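Local coordinates for protein autoinducer 2 sensor kinase/phosphatase LuxQ (Vibrio cholerae, PDB 3C38) that senses the quorum-sensing signal AI-2 through its partner LuxP and, accordingly, acts as a histidine kinase or phosphatase in the phosphorelay to LuxU and LuxO, at residues S26-D34 with I171-L180; D214-F222 with L232-N240. All coordinates share one frame; numbering follows the deposited sequence.

Both contacts belong to the periplasmic sensor domain of LuxQ, a member of the Cache clan. From the N terminus, the long helix 22-47 supplies the first segment of contact 1, and more than 130 residues, including the five-stranded sheet, pass before 171-180 returns to it. Contact 2 opens after contact 1 has closed, so the two follow in series and neither nests in the other; it joins 214-222 to 232-240 across a beta hairpin. Their centres are about 11 Å apart, and they meet on the four-stranded sheet, where strands 179-184 and 228-239 are neighbours. Glu178 of contact 1 and Thr239 of contact 2 probably share a hydrogen bond, through OE2 and the backbone N.

Contact 1: residues S26-D34 with I171-L180; sequences SSLIQSLFD and IRSGSNSENL
Leu32 reaches from helix 22-47 onto the C-terminal end of helix 165-174, where its CD1 methyl lies 3.3 Å from Gly174 C and also meets the backbone N of Ser175. With CG anti to the carbonyl carbon (chi1 -77°), the isobutyl group leans across this last turn, and CD2 approaches Gly174 CA at 4.1 Å. One turn earlier, Leu28 takes a different rotamer, CG anti to its backbone N (chi1 168°), which carries CD2 to 3.6 Å from Ser175 CA. Ser175 CB is thus touched by one methyl from each leucine. The hydroxyl of Ser175 turns back onto the last turn of helix 165-174: OG donates to Ile171 O at 2.7 Å, tilted 24° from the carbonyl plane, so that this polar group is satisfied beside the apolar contact. Just beyond, Asn176 has positive phi and the chain closes the helix with a Schellman motif, in which Ser177 N bonds to Arg172 O and Asn176 N to Ser173 O.

Ile171 packs against Ile29, Leu32 and Phe33. Its CG2 branch meets Ile29 CG2 at 4.0 Å, the two side chains crossing at about a right angle, and also touches Leu32 CB. The other branch ends in CD1, which lies 4.3 Å from Phe33 CB and near the plane of the aromatic ring, at its edge. No hydrogen bond joins the two segments; aliphatic side chains meet one another and the peptide backbone of the last helical turn. Further along, Ile29 CD1 comes within 4.4 Å of Leu180 CD2. This extends the packing to strand 179-184, while Ile29 also touches Ser236 and Thr221 on the neighbouring strands 228-239 and 216-225; helix 22-47 therefore rests on the four-stranded sheet as well as against helix 165-174.

Contact 2: residues D214-F222 with L232-N240; sequences DSFIVGQTF and LCVYSIQTN
Val218 and Ile237 lie side by side in the antiparallel beta hairpin of strands 216-225 and 228-239, with Val218 CG2 4.1 Å from Ile237 CG2. On the same face, Val218 CG1, set trans to the main-chain nitrogen (chi1 -170°), approaches the Tyr235 ring at its edge, and Gln220 runs alongside that ring with CG 3.5 Å from CE2 of Tyr235. Helix 201-205 packs over Val218, Tyr235 and Ile237. Toward the turn, Cys233 sits over one face of the Phe222 ring, its CB making a CH-pi contact and its SG a sulfur-aromatic one, 4.0 Å from the centroid.

Backbone bonds pair Ile217 with Gln238, Gly219 with Ser236 and Thr221 with Val234. The straightest runs from Val234 N to Thr221 O (176°), whereas the bond from Ile217 N to Gln238 O is weak. At the open end, Asn240 N donates to Ser215 O.

Two waters bridge polar groups of the two strands. Thr221 OG1 also probably bonds to Ser26 OG of helix 22-47, although the modelled separation is doubtfully short. One water links Gln220 OE1 and Tyr235 OH; the other donates to Val234 O, bonds to Ser236 OG and lies 2.9 Å from Thr221 OG1.

Contact 1: residues S26-D34 with I171-L180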
ATOM      1  N   SER A  26      17.848   4.225   7.898  1.00 50.35           N
ATOM      2  CA  SER A  26      16.505   4.763   8.061  1.00 49.71           C
ATOM      3  C   SER A  26      16.184   5.559   6.798  1.00 48.25           C
ATOM      4  O   SER A  26      15.089   5.463   6.237  1.00 48.27           O
ATOM      5  CB  SER A  26      16.470   5.677   9.291  1.00 49.17           C
ATOM      6  OG  SER A  26      15.210   5.656   9.934  1.00 49.96           O
ATOM      7  N   SER A  27      17.167   6.334   6.352  1.00 46.53           N
ATOM      8  CA  SER A  27      17.031   7.155   5.158  1.00 45.06           C
ATOM      9  C   SER A  27      16.794   6.258   3.952  1.00 42.35           C
ATOM     10  O   SER A  27      15.923   6.529   3.120  1.00 41.35           O
ATOM     11  CB  SER A  27      18.303   7.990   4.951  1.00 47.28           C
ATOM     12  OG  SER A  27      18.267   8.682   3.713  1.00 50.85           O
ATOM     13  N   LEU A  28      17.582   5.193   3.869  1.00 37.78           N
ATOM     14  CA  LEU A  28      17.475   4.242   2.782  1.00 35.92           C
ATOM     15  C   LEU A  28      16.126   3.517   2.820  1.00 34.47           C
ATOM     16  O   LEU A  28      15.455   3.371   1.795  1.00 34.02           O
ATOM     17  CB  LEU A  28      18.628   3.237   2.869  1.00 37.91           C
ATOM     18  CG  LEU A  28      18.574   1.975   1.996  1.00 38.93           C
ATOM     19  CD1 LEU A  28      18.409   2.335   0.512  1.00 39.52           C
ATOM     20  CD2 LEU A  28      19.861   1.179   2.220  1.00 39.23           C
ATOM     21  N   ILE A  29      15.727   3.071   4.007  1.00 33.47           N
ATOM     22  CA  ILE A  29      14.460   2.363   4.158  1.00 32.44           C
ATOM     23  C   ILE A  29      13.307   3.212   3.634  1.00 32.67           C
ATOM     24  O   ILE A  29      12.426   2.721   2.905  1.00 29.49           O
ATOM     25  CB  ILE A  29      14.233   1.968   5.632  1.00 30.36           C
ATOM     26  CG1 ILE A  29      15.214   0.840   5.991  1.00 30.29           C
ATOM     27  CG2 ILE A  29      12.791   1.538   5.854  1.00 27.65           C
ATOM     28  CD1 ILE A  29      15.323   0.524   7.467  1.00 27.30           C
ATOM     29  N   GLN A  30      13.339   4.493   3.990  1.00 33.82           N
ATOM     30  CA  GLN A  30      12.323   5.445   3.566  1.00 34.52           C
ATOM     31  C   GLN A  30      12.299   5.586   2.047  1.00 35.14           C
ATOM     32  O   GLN A  30      11.224   5.668   1.445  1.00 34.69           O
ATOM     33  CB  GLN A  30      12.587   6.818   4.194  1.00 36.06           C
ATOM     34  CG  GLN A  30      11.616   7.909   3.761  1.00 33.03           C
ATOM     35  CD  GLN A  30      10.207   7.665   4.247  1.00 33.57           C
ATOM     36  OE1 GLN A  30       9.972   7.507   5.441  1.00 34.00           O
ATOM     37  NE2 GLN A  30       9.258   7.633   3.321  1.00 32.98           N
ATOM     38  N   SER A  31      13.479   5.612   1.431  1.00 33.99           N
ATOM     39  CA  SER A  31      13.556   5.765  -0.021  1.00 36.63           C
ATOM     40  C   SER A  31      13.038   4.517  -0.714  1.00 34.31           C
ATOM     41  O   SER A  31      12.360   4.601  -1.742  1.00 34.02           O
ATOM     42  CB  SER A  31      14.994   6.060  -0.478  1.00 36.39           C
ATOM     43  OG  SER A  31      15.824   4.916  -0.372  1.00 41.50           O
ATOM     44  N   LEU A  32      13.366   3.358  -0.153  1.00 34.01           N
ATOM     45  CA  LEU A  32      12.892   2.115  -0.723  1.00 31.34           C
ATOM     46  C   LEU A  32      11.366   2.118  -0.636  1.00 29.71           C
ATOM     47  O   LEU A  32      10.686   1.735  -1.588  1.00 30.39           O
ATOM     48  CB  LEU A  32      13.518   0.934   0.015  1.00 32.94           C
ATOM     49  CG  LEU A  32      14.981   0.725  -0.425  1.00 36.59           C
ATOM     50  CD1 LEU A  32      15.677  -0.276   0.490  1.00 35.66           C
ATOM     51  CD2 LEU A  32      15.007   0.217  -1.882  1.00 36.82           C
ATOM     52  N   PHE A  33      10.831   2.594   0.484  1.00 30.40           N
ATOM     53  CA  PHE A  33       9.379   2.691   0.668  1.00 28.82           C
ATOM     54  C   PHE A  33       8.816   3.663  -0.381  1.00 29.14           C
ATOM     55  O   PHE A  33       7.883   3.333  -1.115  1.00 29.06           O
ATOM     56  CB  PHE A  33       9.072   3.198   2.076  1.00 28.88           C
ATOM     57  CG  PHE A  33       7.604   3.346   2.377  1.00 28.16           C
ATOM     58  CD1 PHE A  33       7.069   4.603   2.667  1.00 27.94           C
ATOM     59  CD2 PHE A  33       6.762   2.235   2.407  1.00 24.03           C
ATOM     60  CE1 PHE A  33       5.697   4.748   2.992  1.00 26.39           C
ATOM     61  CE2 PHE A  33       5.409   2.370   2.725  1.00 23.25           C
ATOM     62  CZ  PHE A  33       4.878   3.633   3.020  1.00 23.68           C
ATOM     63  N   ASP A  34       9.393   4.858  -0.456  1.00 30.93           N
ATOM     64  CA  ASP A  34       8.957   5.861  -1.435  1.00 31.88           C
ATOM     65  C   ASP A  34       8.974   5.272  -2.840  1.00 31.16           C
ATOM     66  O   ASP A  34       8.052   5.485  -3.628  1.00 31.55           O
ATOM     67  CB  ASP A  34       9.888   7.079  -1.433  1.00 32.67           C
ATOM     68  CG  ASP A  34       9.863   7.831  -0.134  1.00 31.57           C
ATOM     69  OD1 ASP A  34       8.864   7.695   0.603  1.00 32.02           O
ATOM     70  OD2 ASP A  34      10.836   8.575   0.136  1.00 34.49           O
ATOM     71  N   ILE A 171      11.997  -4.286   0.670  1.00 26.66           N
ATOM     72  CA  ILE A 171      12.715  -3.226   1.371  1.00 23.25           C
ATOM     73  C   ILE A 171      13.919  -3.825   2.109  1.00 27.28           C
ATOM     74  O   ILE A 171      14.993  -3.215   2.171  1.00 25.94           O
ATOM     75  CB  ILE A 171      11.807  -2.512   2.390  1.00 23.64           C
ATOM     76  CG1 ILE A 171      10.700  -1.755   1.660  1.00 20.20           C
ATOM     77  CG2 ILE A 171      12.625  -1.541   3.252  1.00 20.02           C
ATOM     78  CD1 ILE A 171       9.751  -1.045   2.601  1.00 26.48           C
ATOM     79  N   ARG A 172      13.738  -5.028   2.651  1.00 26.19           N
ATOM     80  CA  ARG A 172      14.802  -5.706   3.375  1.00 27.99           C
ATOM     81  C   ARG A 172      15.973  -5.957   2.436  1.00 29.90           C
ATOM     82  O   ARG A 172      17.115  -5.626   2.757  1.00 28.01           O
ATOM     83  CB  ARG A 172      14.329  -7.056   3.929  1.00 28.32           C
ATOM     84  CG  ARG A 172      15.405  -7.786   4.751  1.00 30.91           C
ATOM     85  CD  ARG A 172      15.194  -9.302   4.809  1.00 30.20           C
ATOM     86  NE  ARG A 172      15.362  -9.935   3.496  1.00 32.99           N
ATOM     87  CZ  ARG A 172      16.489  -9.906   2.778  1.00 35.74           C
ATOM     88  NH1 ARG A 172      17.573  -9.278   3.234  1.00 34.56           N
ATOM     89  NH2 ARG A 172      16.534 -10.496   1.589  1.00 34.26           N
ATOM     90  N   SER A 173      15.689  -6.543   1.275  1.00 29.11           N
ATOM     91  CA  SER A 173      16.761  -6.835   0.339  1.00 31.17           C
ATOM     92  C   SER A 173      17.377  -5.544  -0.193  1.00 31.24           C
ATOM     93  O   SER A 173      18.602  -5.396  -0.202  1.00 31.41           O
ATOM     94  CB  SER A 173      16.255  -7.706  -0.814  1.00 30.57           C
ATOM     95  OG  SER A 173      15.338  -7.006  -1.632  1.00 35.52           O
ATOM     96  N   GLY A 174      16.524  -4.613  -0.611  1.00 29.50           N
ATOM     97  CA  GLY A 174      16.995  -3.344  -1.130  1.00 29.00           C
ATOM     98  C   GLY A 174      17.897  -2.597  -0.167  1.00 32.49           C
ATOM     99  O   GLY A 174      18.720  -1.778  -0.588  1.00 32.15           O
ATOM    100  N   SER A 175      17.750  -2.868   1.128  1.00 30.28           N
ATOM    101  CA  SER A 175      18.570  -2.214   2.136  1.00 30.86           C
ATOM    102  C   SER A 175      19.595  -3.192   2.699  1.00 33.19           C
ATOM    103  O   SER A 175      20.368  -2.848   3.593  1.00 33.68           O
ATOM    104  CB  SER A 175      17.693  -1.681   3.276  1.00 32.63           C
ATOM    105  OG  SER A 175      16.991  -2.726   3.931  1.00 29.23           O
ATOM    106  N   ASN A 176      19.590  -4.409   2.167  1.00 33.32           N
ATOM    107  CA  ASN A 176      20.499  -5.461   2.605  1.00 36.74           C
ATOM    108  C   ASN A 176      20.425  -5.688   4.109  1.00 38.37           C
ATOM    109  O   ASN A 176      21.424  -6.013   4.749  1.00 39.75           O
ATOM    110  CB  ASN A 176      21.933  -5.124   2.204  1.00 37.51           C
ATOM    111  CG  ASN A 176      22.107  -5.033   0.693  1.00 42.48           C
ATOM    112  OD1 ASN A 176      22.116  -3.936   0.117  1.00 43.40           O
ATOM    113  ND2 ASN A 176      22.226  -6.190   0.039  1.00 41.53           N
ATOM    114  N   SER A 177      19.230  -5.520   4.668  1.00 36.40           N
ATOM    115  CA  SER A 177      19.025  -5.702   6.095  1.00 35.77           C
ATOM    116  C   SER A 177      18.864  -7.176   6.431  1.00 36.05           C
ATOM    117  O   SER A 177      18.400  -7.964   5.607  1.00 37.49           O
ATOM    118  CB  SER A 177      17.780  -4.936   6.553  1.00 35.28           C
ATOM    119  OG  SER A 177      17.911  -3.544   6.323  1.00 36.19           O
ATOM    120  N   GLU A 178      19.253  -7.539   7.648  1.00 36.17           N
ATOM    121  CA  GLU A 178      19.150  -8.915   8.127  1.00 35.96           C
ATOM    122  C   GLU A 178      17.691  -9.334   8.191  1.00 33.10           C
ATOM    123  O   GLU A 178      17.307 -10.395   7.703  1.00 33.22           O
ATOM    124  CB  GLU A 178      19.712  -9.021   9.534  1.00 38.87           C
ATOM    125  CG  GLU A 178      20.985  -9.795   9.680  1.00 47.45           C
ATOM    126  CD  GLU A 178      21.378  -9.901  11.138  1.00 51.02           C
ATOM    127  OE1 GLU A 178      20.762 -10.718  11.872  1.00 50.92           O
ATOM    128  OE2 GLU A 178      22.284  -9.142  11.545  1.00 51.71           O
ATOM    129  N   ASN A 179      16.894  -8.492   8.836  1.00 29.01           N
ATOM    130  CA  ASN A 179      15.475  -8.739   9.005  1.00 28.02           C
ATOM    131  C   ASN A 179      14.765  -7.427   9.292  1.00 28.38           C
ATOM    132  O   ASN A 179      15.354  -6.484   9.845  1.00 25.56           O
ATOM    133  CB  ASN A 179      15.223  -9.697  10.180  1.00 25.66           C
ATOM    134  CG  ASN A 179      15.205 -11.158   9.761  1.00 27.60           C
ATOM    135  OD1 ASN A 179      14.450 -11.562   8.875  1.00 31.26           O
ATOM    136  ND2 ASN A 179      16.021 -11.961  10.414  1.00 29.29           N
ATOM    137  N   LEU A 180      13.495  -7.379   8.912  1.00 27.87           N
ATOM    138  CA  LEU A 180      12.666  -6.209   9.154  1.00 28.31           C
ATOM    139  C   LEU A 180      11.314  -6.624   9.721  1.00 26.70           C
ATOM    140  O   LEU A 180      10.829  -7.735   9.493  1.00 27.18           O
ATOM    141  CB  LEU A 180      12.431  -5.415   7.863  1.00 27.09           C
ATOM    142  CG  LEU A 180      13.600  -4.786   7.106  1.00 26.51           C
ATOM    143  CD1 LEU A 180      13.035  -4.174   5.822  1.00 25.88           C
ATOM    144  CD2 LEU A 180      14.310  -3.721   7.950  1.00 23.49           C
TER

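Contact 2: residues D214-F222 with L232-N240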
ATOM      1  N   ASP A 214      24.335  -4.324  22.573  1.00 53.68           N
ATOM      2  CA  ASP A 214      23.684  -5.627  22.473  1.00 53.83           C
ATOM      3  C   ASP A 214      24.156  -6.427  21.286  1.00 52.63           C
ATOM      4  O   ASP A 214      24.810  -5.908  20.376  1.00 53.33           O
ATOM      5  CB  ASP A 214      22.173  -5.481  22.353  1.00 54.87           C
ATOM      6  CG  ASP A 214      21.569  -4.824  23.549  1.00 56.94           C
ATOM      7  OD1 ASP A 214      22.271  -4.752  24.576  1.00 58.83           O
ATOM      8  OD2 ASP A 214      20.400  -4.391  23.466  1.00 57.02           O
ATOM      9  N   SER A 215      23.784  -7.697  21.291  1.00 49.30           N
ATOM     10  CA  SER A 215      24.153  -8.592  20.220  1.00 47.42           C
ATOM     11  C   SER A 215      23.391  -8.253  18.950  1.00 45.58           C
ATOM     12  O   SER A 215      23.956  -8.265  17.859  1.00 45.27           O
ATOM     13  CB  SER A 215      23.867 -10.031  20.635  1.00 46.21           C
ATOM     14  OG  SER A 215      24.521 -10.314  21.855  1.00 46.32           O
ATOM     15  N   PHE A 216      22.108  -7.951  19.091  1.00 44.54           N
ATOM     16  CA  PHE A 216      21.303  -7.626  17.928  1.00 46.99           C
ATOM     17  C   PHE A 216      20.737  -6.223  17.988  1.00 47.53           C
ATOM     18  O   PHE A 216      19.695  -5.988  18.603  1.00 48.64           O
ATOM     19  CB  PHE A 216      20.176  -8.636  17.784  1.00 46.21           C
ATOM     20  CG  PHE A 216      20.645 -10.046  17.854  1.00 48.86           C
ATOM     21  CD1 PHE A 216      20.491 -10.784  19.020  1.00 48.66           C
ATOM     22  CD2 PHE A 216      21.273 -10.635  16.762  1.00 49.08           C
ATOM     23  CE1 PHE A 216      20.960 -12.081  19.102  1.00 48.76           C
ATOM     24  CE2 PHE A 216      21.751 -11.943  16.836  1.00 49.38           C
ATOM     25  CZ  PHE A 216      21.590 -12.665  18.006  1.00 49.24           C
ATOM     26  N   ILE A 217      21.438  -5.300  17.340  1.00 46.46           N
ATOM     27  CA  ILE A 217      21.045  -3.900  17.291  1.00 44.65           C
ATOM     28  C   ILE A 217      19.748  -3.735  16.499  1.00 43.72           C
ATOM     29  O   ILE A 217      19.644  -4.199  15.364  1.00 43.29           O
ATOM     30  CB  ILE A 217      22.160  -3.069  16.638  1.00 45.15           C
ATOM     31  CG1 ILE A 217      23.493  -3.368  17.339  1.00 46.00           C
ATOM     32  CG2 ILE A 217      21.829  -1.588  16.728  1.00 45.77           C
ATOM     33  CD1 ILE A 217      24.681  -2.574  16.812  1.00 46.11           C
ATOM     34  N   VAL A 218      18.752  -3.092  17.104  1.00 43.00           N
ATOM     35  CA  VAL A 218      17.477  -2.885  16.421  1.00 43.47           C
ATOM     36  C   VAL A 218      17.179  -1.415  16.151  1.00 43.96           C
ATOM     37  O   VAL A 218      16.928  -0.630  17.069  1.00 42.02           O
ATOM     38  CB  VAL A 218      16.274  -3.452  17.216  1.00 42.94           C
ATOM     39  CG1 VAL A 218      15.032  -3.419  16.337  1.00 41.01           C
ATOM     40  CG2 VAL A 218      16.559  -4.873  17.687  1.00 42.08           C
ATOM     41  N   GLY A 219      17.206  -1.048  14.877  1.00 43.78           N
ATOM     42  CA  GLY A 219      16.908   0.320  14.510  1.00 41.68           C
ATOM     43  C   GLY A 219      15.410   0.499  14.340  1.00 40.17           C
ATOM     44  O   GLY A 219      14.682  -0.474  14.138  1.00 40.70           O
ATOM     45  N   GLN A 220      14.948   1.742  14.449  1.00 38.67           N
ATOM     46  CA  GLN A 220      13.537   2.067  14.280  1.00 38.12           C
ATOM     47  C   GLN A 220      13.400   3.167  13.242  1.00 37.54           C
ATOM     48  O   GLN A 220      14.167   4.129  13.244  1.00 36.29           O
ATOM     49  CB  GLN A 220      12.922   2.544  15.595  1.00 39.78           C
ATOM     50  CG  GLN A 220      12.469   1.434  16.504  1.00 43.44           C
ATOM     51  CD  GLN A 220      11.830   1.945  17.782  1.00 46.43           C
ATOM     52  OE1 GLN A 220      10.827   2.665  17.748  1.00 47.64           O
ATOM     53  NE2 GLN A 220      12.406   1.571  18.920  1.00 46.96           N
ATOM     54  N   THR A 221      12.430   3.016  12.347  1.00 35.90           N
ATOM     55  CA  THR A 221      12.199   4.013  11.312  1.00 34.59           C
ATOM     56  C   THR A 221      10.715   4.239  11.106  1.00 33.96           C
ATOM     57  O   THR A 221      10.001   3.339  10.661  1.00 32.56           O
ATOM     58  CB  THR A 221      12.789   3.597   9.948  1.00 34.62           C
ATOM     59  OG1 THR A 221      14.210   3.479  10.050  1.00 34.43           O
ATOM     60  CG2 THR A 221      12.461   4.650   8.891  1.00 34.98           C
ATOM     61  N   PHE A 222      10.244   5.434  11.447  1.00 31.81           N
ATOM     62  CA  PHE A 222       8.843   5.741  11.244  1.00 32.07           C
ATOM     63  C   PHE A 222       8.737   6.310   9.842  1.00 31.75           C
ATOM     64  O   PHE A 222       9.369   7.310   9.512  1.00 33.10           O
ATOM     65  CB  PHE A 222       8.347   6.720  12.307  1.00 36.50           C
ATOM     66  CG  PHE A 222       8.094   6.070  13.637  1.00 36.86           C
ATOM     67  CD1 PHE A 222       9.149   5.778  14.497  1.00 38.96           C
ATOM     68  CD2 PHE A 222       6.804   5.686  14.002  1.00 36.81           C
ATOM     69  CE1 PHE A 222       8.923   5.105  15.715  1.00 40.67           C
ATOM     70  CE2 PHE A 222       6.563   5.018  15.209  1.00 37.74           C
ATOM     71  CZ  PHE A 222       7.625   4.725  16.067  1.00 38.07           C
ATOM     72  N   LEU A 232       3.589   4.155  11.150  1.00 32.71           N
ATOM     73  CA  LEU A 232       4.153   2.925  10.598  1.00 30.18           C
ATOM     74  C   LEU A 232       5.631   2.883  10.977  1.00 29.29           C
ATOM     75  O   LEU A 232       6.407   3.729  10.535  1.00 29.89           O
ATOM     76  CB  LEU A 232       4.028   2.915   9.078  1.00 26.70           C
ATOM     77  CG  LEU A 232       2.617   3.002   8.492  1.00 29.99           C
ATOM     78  CD1 LEU A 232       2.722   3.154   6.965  1.00 25.71           C
ATOM     79  CD2 LEU A 232       1.797   1.762   8.875  1.00 23.68           C
ATOM     80  N   CYS A 233       6.011   1.903  11.796  1.00 29.90           N
ATOM     81  CA  CYS A 233       7.393   1.769  12.241  1.00 28.22           C
ATOM     82  C   CYS A 233       8.105   0.526  11.712  1.00 26.76           C
ATOM     83  O   CYS A 233       7.657  -0.605  11.891  1.00 26.36           O
ATOM     84  CB  CYS A 233       7.454   1.762  13.769  1.00 30.85           C
ATOM     85  SG  CYS A 233       9.133   1.594  14.453  1.00 37.23           S
ATOM     86  N   VAL A 234       9.230   0.747  11.058  1.00 27.28           N
ATOM     87  CA  VAL A 234      10.000  -0.356  10.537  1.00 27.83           C
ATOM     88  C   VAL A 234      11.173  -0.655  11.464  1.00 28.95           C
ATOM     89  O   VAL A 234      12.059   0.183  11.654  1.00 28.19           O
ATOM     90  CB  VAL A 234      10.543  -0.054   9.139  1.00 28.81           C
ATOM     91  CG1 VAL A 234      11.453  -1.203   8.689  1.00 26.63           C
ATOM     92  CG2 VAL A 234       9.375   0.134   8.150  1.00 30.07           C
ATOM     93  N   TYR A 235      11.162  -1.847  12.053  1.00 30.25           N
ATOM     94  CA  TYR A 235      12.245  -2.265  12.931  1.00 31.56           C
ATOM     95  C   TYR A 235      13.257  -2.998  12.066  1.00 31.22           C
ATOM     96  O   TYR A 235      12.896  -3.936  11.334  1.00 30.08           O
ATOM     97  CB  TYR A 235      11.732  -3.196  14.029  1.00 32.14           C
ATOM     98  CG  TYR A 235      10.758  -2.546  14.982  1.00 34.69           C
ATOM     99  CD1 TYR A 235       9.391  -2.565  14.732  1.00 35.64           C
ATOM    100  CD2 TYR A 235      11.209  -1.901  16.139  1.00 35.72           C
ATOM    101  CE1 TYR A 235       8.493  -1.961  15.607  1.00 38.72           C
ATOM    102  CE2 TYR A 235      10.326  -1.295  17.014  1.00 37.39           C
ATOM    103  CZ  TYR A 235       8.969  -1.327  16.745  1.00 39.53           C
ATOM    104  OH  TYR A 235       8.087  -0.712  17.601  1.00 41.11           O
ATOM    105  N   SER A 236      14.509  -2.556  12.127  1.00 30.75           N
ATOM    106  CA  SER A 236      15.571  -3.175  11.345  1.00 34.39           C
ATOM    107  C   SER A 236      16.543  -3.818  12.328  1.00 36.64           C
ATOM    108  O   SER A 236      16.963  -3.192  13.305  1.00 37.84           O
ATOM    109  CB  SER A 236      16.287  -2.136  10.465  1.00 32.94           C
ATOM    110  OG  SER A 236      16.926  -1.143  11.248  1.00 35.98           O
ATOM    111  N   ILE A 237      16.892  -5.072  12.068  1.00 36.80           N
ATOM    112  CA  ILE A 237      17.771  -5.791  12.964  1.00 41.93           C
ATOM    113  C   ILE A 237      19.113  -6.103  12.348  1.00 42.89           C
ATOM    114  O   ILE A 237      19.192  -6.616  11.235  1.00 42.03           O
ATOM    115  CB  ILE A 237      17.117  -7.104  13.416  1.00 42.52           C
ATOM    116  CG1 ILE A 237      15.612  -6.885  13.581  1.00 44.29           C
ATOM    117  CG2 ILE A 237      17.706  -7.553  14.749  1.00 44.94           C
ATOM    118  CD1 ILE A 237      14.844  -8.140  13.828  1.00 46.13           C
ATOM    119  N   GLN A 238      20.168  -5.782  13.085  1.00 45.70           N
ATOM    120  CA  GLN A 238      21.520  -6.045  12.627  1.00 51.22           C
ATOM    121  C   GLN A 238      22.367  -6.543  13.799  1.00 52.19           C
ATOM    122  O   GLN A 238      22.257  -6.041  14.918  1.00 52.54           O
ATOM    123  CB  GLN A 238      22.124  -4.776  12.029  1.00 54.30           C
ATOM    124  CG  GLN A 238      22.969  -5.034  10.786  1.00 61.31           C
ATOM    125  CD  GLN A 238      22.186  -5.726   9.671  1.00 63.85           C
ATOM    126  OE1 GLN A 238      21.185  -5.199   9.171  1.00 67.19           O
ATOM    127  NE2 GLN A 238      22.640  -6.912   9.279  1.00 65.39           N
ATOM    128  N   THR A 239      23.199  -7.545  13.538  1.00 53.91           N
ATOM    129  CA  THR A 239      24.067  -8.123  14.561  1.00 55.26           C
ATOM    130  C   THR A 239      25.405  -7.390  14.568  1.00 56.25           C
ATOM    131  O   THR A 239      25.895  -6.993  13.511  1.00 57.75           O
ATOM    132  CB  THR A 239      24.321  -9.610  14.275  1.00 54.54           C
ATOM    133  OG1 THR A 239      25.064  -9.733  13.062  1.00 55.26           O
ATOM    134  CG2 THR A 239      23.010 -10.348  14.103  1.00 53.37           C
ATOM    135  N   ASN A 240      25.998  -7.209  15.748  1.00 57.56           N
ATOM    136  CA  ASN A 240      27.283  -6.508  15.849  1.00 59.06           C
ATOM    137  C   ASN A 240      28.376  -7.117  14.981  1.00 57.92           C
ATOM    138  O   ASN A 240      28.405  -8.327  14.765  1.00 59.21           O
ATOM    139  CB  ASN A 240      27.768  -6.462  17.299  1.00 60.73           C
ATOM    140  CG  ASN A 240      26.977  -5.493  18.144  1.00 63.82           C
ATOM    141  OD1 ASN A 240      27.516  -4.862  19.054  1.00 64.06           O
ATOM    142  ND2 ASN A 240      25.686  -5.373  17.853  1.00 65.72           N
TER
HETATM  143  O   HOH W   1       8.800   1.732  19.122  1.00 72.51           O
HETATM  144  O   HOH W   2      14.624   0.773  11.028  1.00 35.83           O